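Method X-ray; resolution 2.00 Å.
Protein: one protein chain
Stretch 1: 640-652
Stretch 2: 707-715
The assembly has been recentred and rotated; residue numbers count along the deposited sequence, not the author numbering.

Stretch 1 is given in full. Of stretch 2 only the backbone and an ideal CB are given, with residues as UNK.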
# COMPACT_ATOMS: atom_id res chain seq x y z
N THR A 640 3.67 25.50 -12.73
CA THR A 640 2.65 26.54 -12.74
C THR A 640 2.11 26.80 -11.34
O THR A 640 1.97 25.87 -10.54
CB THR A 640 1.46 26.18 -13.68
OG1 THR A 640 0.52 27.26 -13.68
CG2 THR A 640 0.76 24.91 -13.23
N GLU A 641 1.83 28.07 -11.04
CA GLU A 641 1.22 28.47 -9.77
C GLU A 641 -0.21 28.97 -9.98
O GLU A 641 -0.84 29.49 -9.06
CB GLU A 641 2.06 29.56 -9.10
CG GLU A 641 3.54 29.21 -8.98
CD GLU A 641 4.29 30.22 -8.14
OE1 GLU A 641 4.04 30.29 -6.92
OE2 GLU A 641 5.14 30.96 -8.71
N SER A 642 -0.72 28.81 -11.20
CA SER A 642 -2.05 29.29 -11.56
C SER A 642 -2.91 28.12 -12.03
O SER A 642 -2.39 27.03 -12.33
CB SER A 642 -1.95 30.34 -12.65
OG SER A 642 -1.30 29.81 -13.80
N THR A 643 -4.21 28.35 -12.12
CA THR A 643 -5.14 27.31 -12.54
C THR A 643 -4.83 26.86 -13.97
O THR A 643 -4.41 27.66 -14.81
CB THR A 643 -6.61 27.77 -12.45
OG1 THR A 643 -6.82 28.87 -13.35
CG2 THR A 643 -6.96 28.20 -11.04
N VAL A 644 -5.02 25.57 -14.23
CA VAL A 644 -4.76 24.98 -15.53
C VAL A 644 -6.07 24.91 -16.31
O VAL A 644 -7.08 24.42 -15.79
CB VAL A 644 -4.14 23.57 -15.38
CG1 VAL A 644 -3.96 22.89 -16.73
CG2 VAL A 644 -2.81 23.66 -14.64
N ASP A 645 -6.06 25.42 -17.55
CA ASP A 645 -7.25 25.43 -18.40
C ASP A 645 -7.74 24.00 -18.61
O ASP A 645 -6.97 23.14 -19.04
CB ASP A 645 -6.92 26.08 -19.75
CG ASP A 645 -8.14 26.24 -20.65
OD1 ASP A 645 -9.19 26.74 -20.19
OD2 ASP A 645 -8.04 25.87 -21.85
N GLY A 646 -9.00 23.75 -18.30
CA GLY A 646 -9.61 22.43 -18.47
C GLY A 646 -9.54 21.55 -17.24
O GLY A 646 -10.05 20.44 -17.25
N VAL A 647 -8.92 22.05 -16.17
CA VAL A 647 -8.80 21.33 -14.90
C VAL A 647 -9.32 22.22 -13.78
O VAL A 647 -8.81 23.32 -13.57
CB VAL A 647 -7.33 20.96 -14.60
CG1 VAL A 647 -7.20 20.33 -13.22
CG2 VAL A 647 -6.77 20.04 -15.69
N VAL A 648 -10.34 21.75 -13.07
CA VAL A 648 -10.94 22.55 -12.01
C VAL A 648 -10.09 22.46 -10.75
O VAL A 648 -9.81 21.37 -10.25
CB VAL A 648 -12.40 22.13 -11.72
CG1 VAL A 648 -13.01 23.03 -10.65
CG2 VAL A 648 -13.23 22.21 -13.00
N ALA A 649 -9.67 23.63 -10.26
CA ALA A 649 -8.90 23.72 -9.03
C ALA A 649 -9.80 23.40 -7.85
O ALA A 649 -11.02 23.55 -7.94
CB ALA A 649 -8.30 25.12 -8.88
N GLY A 650 -9.20 22.96 -6.75
CA GLY A 650 -9.94 22.49 -5.59
C GLY A 650 -9.58 23.22 -4.31
O GLY A 650 -8.60 23.96 -4.25
N THR A 651 -10.42 23.03 -3.30
CA THR A 651 -10.13 23.44 -1.94
C THR A 651 -10.34 22.21 -1.07
O THR A 651 -11.30 21.46 -1.29
CB THR A 651 -11.06 24.59 -1.46
OG1 THR A 651 -10.97 25.68 -2.38
CG2 THR A 651 -10.65 25.08 -0.07
N ILE A 652 -9.43 22.01 -0.12
CA ILE A 652 -9.51 20.91 0.82
C ILE A 652 -9.38 21.49 2.23
O ILE A 652 -8.49 22.29 2.49
CB ILE A 652 -8.38 19.88 0.61
CG1 ILE A 652 -8.49 19.20 -0.76
CG2 ILE A 652 -8.40 18.84 1.73
CD1 ILE A 652 -9.61 18.18 -0.88
N UNK A 707 -6.69 24.35 6.51
CA UNK A 707 -7.22 24.75 5.20
C UNK A 707 -6.16 24.70 4.12
O UNK A 707 -5.12 25.34 4.24
CB UNK A 707 -7.81 26.16 5.27
N UNK A 708 -6.42 23.95 3.05
CA UNK A 708 -5.62 24.00 1.84
C UNK A 708 -6.42 24.79 0.81
O UNK A 708 -7.18 24.22 0.03
CB UNK A 708 -5.27 22.60 1.33
N UNK A 709 -6.24 26.11 0.83
CA UNK A 709 -7.16 27.04 0.17
C UNK A 709 -7.32 26.77 -1.32
O UNK A 709 -8.44 26.64 -1.81
CB UNK A 709 -6.68 28.48 0.37
N UNK A 710 -6.21 26.70 -2.04
CA UNK A 710 -6.24 26.52 -3.49
C UNK A 710 -5.34 25.37 -3.91
O UNK A 710 -4.12 25.50 -3.90
CB UNK A 710 -5.82 27.81 -4.20
N UNK A 711 -5.96 24.26 -4.28
CA UNK A 711 -5.23 23.14 -4.87
C UNK A 711 -5.35 23.25 -6.38
O UNK A 711 -6.41 22.96 -6.95
CB UNK A 711 -5.76 21.79 -4.37
N UNK A 712 -4.27 23.68 -7.03
CA UNK A 712 -4.26 23.89 -8.48
C UNK A 712 -4.58 22.63 -9.29
O UNK A 712 -5.36 22.69 -10.24
CB UNK A 712 -2.89 24.43 -8.91
N UNK A 713 -3.98 21.49 -8.92
CA UNK A 713 -4.16 20.24 -9.67
C UNK A 713 -4.52 19.08 -8.74
O UNK A 713 -3.67 18.27 -8.38
CB UNK A 713 -2.89 19.90 -10.45
N UNK A 714 -5.80 19.00 -8.35
CA UNK A 714 -6.24 17.96 -7.41
C UNK A 714 -5.90 16.52 -7.82
O UNK A 714 -5.51 15.73 -6.98
CB UNK A 714 -7.75 18.07 -7.22
N UNK A 715 -6.03 16.19 -9.11
CA UNK A 715 -5.83 14.80 -9.54
C UNK A 715 -4.37 14.33 -9.49
O UNK A 715 -4.13 13.13 -9.60
CB UNK A 715 -6.36 14.63 -10.97

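Position 707 lies in a strand running antiparallel to 650-652, and its CA-to-CB bond points sideways. Stretch 1 demands little here, so many residues that tolerate extended angles would serve. It is Val707, whose branched CB suits a strand.

Position 708 pairs with Ile652: its backbone N gives a hydrogen bond to Ile652 O (2.7 Å), and its O accepts a longer one from Ile652 N (3.2 Å). The CB lies on the same face of the sheet as the Ile652 side chain, which favours an apolar residue, aliphatic or aromatic. Phe708 occupies it, its CD1 4.1 Å from Ile652 CG2, while Ile652 O sits at the ring edge, near its plane.

At 709, phi/psi of -57/-53 breaks the extended run where the register shifts by one, a beta bulge. The carbonyl matters more than the side chain: its O accepts a hydrogen bond from Thr651 OG1 (2.8 Å). A polar or charged residue would suit. The CB points away, but the chain of Lys709 passes near Thr651, with CD 4.7 Å from Thr651 CG2.

The CB of 710 also points away, yet a long side chain could return toward Ser642 and Thr643. Lysine, arginine or glutamine could do so. Lys710, with every chi angle t, brings its CE to 3.5 Å from Thr643 CG2, and one water accepts from both Lys710 NZ (2.8 Å) and Thr643 N (3.0 Å).

Position 711 is clamped to Gly650 by two nearly straight bonds, 711 N to Gly650 O (2.7 Å) and Gly650 N to 711 O (2.8 Å). Its CB faces the same side as Ile652; an apolar side chain suits, and a beta-branched one fits the strand. Val711 places CG2 4.2 Å from Ile652 CG1.

At 712 the chain leaves the strand (phi/psi -59/-45), with CB 4.3 Å from Ser642 O and Val644 nearby. A medium aliphatic fits. Val712 sets CG1 3.3 Å from Ser642 O and 4.2 Å from Val644 CG2.

The CB of 713 points away, but Val647 CG1 is 5.1 Å from it, so a longer apolar chain can fold back. Leu713 does so, its CD2 3.7 Å from Val644 CG2 and 3.6 Å from Val647 CG1.

Position 714, phi -54, points toward Val648 O and Gly650 N; proline is compatible, as are small residues. Pro714 rests CD 3.6 Å from Val648 O and CG 3.7 Å from Gly650 N.

At 715 stretch 1 sets no demand; it is Asp715.

Stretch 2, residues 707-715: VFKKVVLPD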
# COMPACT_ATOMS: atom_id res chain seq x y z
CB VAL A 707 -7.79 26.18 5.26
CG1 VAL A 707 -8.34 26.61 3.90
CG2 VAL A 707 -8.88 26.28 6.34
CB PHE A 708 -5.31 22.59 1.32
CG PHE A 708 -4.59 21.72 2.31
CD1 PHE A 708 -5.29 21.00 3.26
CD2 PHE A 708 -3.21 21.62 2.28
CE1 PHE A 708 -4.62 20.20 4.18
CE2 PHE A 708 -2.53 20.82 3.19
CZ PHE A 708 -3.24 20.11 4.15
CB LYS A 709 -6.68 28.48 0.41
CG LYS A 709 -7.62 29.57 -0.11
CD LYS A 709 -9.01 29.48 0.51
CE LYS A 709 -9.79 30.76 0.27
NZ LYS A 709 -11.20 30.63 0.76
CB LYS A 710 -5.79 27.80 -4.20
CG LYS A 710 -5.87 27.71 -5.72
CD LYS A 710 -5.50 29.03 -6.39
CE LYS A 710 -5.74 28.98 -7.89
NZ LYS A 710 -5.26 30.21 -8.59
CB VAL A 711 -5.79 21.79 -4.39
CG1 VAL A 711 -4.95 20.64 -4.94
CG2 VAL A 711 -5.85 21.76 -2.86
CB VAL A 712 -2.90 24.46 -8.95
CG1 VAL A 712 -2.75 24.32 -10.46
CG2 VAL A 712 -2.78 25.93 -8.53
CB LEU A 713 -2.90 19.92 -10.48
CG LEU A 713 -3.14 19.44 -11.92
CD1 LEU A 713 -4.07 18.25 -11.97
CD2 LEU A 713 -3.67 20.58 -12.78
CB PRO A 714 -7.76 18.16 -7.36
CG PRO A 714 -7.94 19.60 -7.64
CD PRO A 714 -6.90 19.94 -8.66
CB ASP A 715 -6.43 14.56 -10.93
CG ASP A 715 -7.96 14.54 -10.92
OD1 ASP A 715 -8.57 14.43 -9.82
OD2 ASP A 715 -8.55 14.64 -12.02
O HOH W 1 -4.82 31.12 -11.15
O HOH W 2 -6.38 24.09 -12.35
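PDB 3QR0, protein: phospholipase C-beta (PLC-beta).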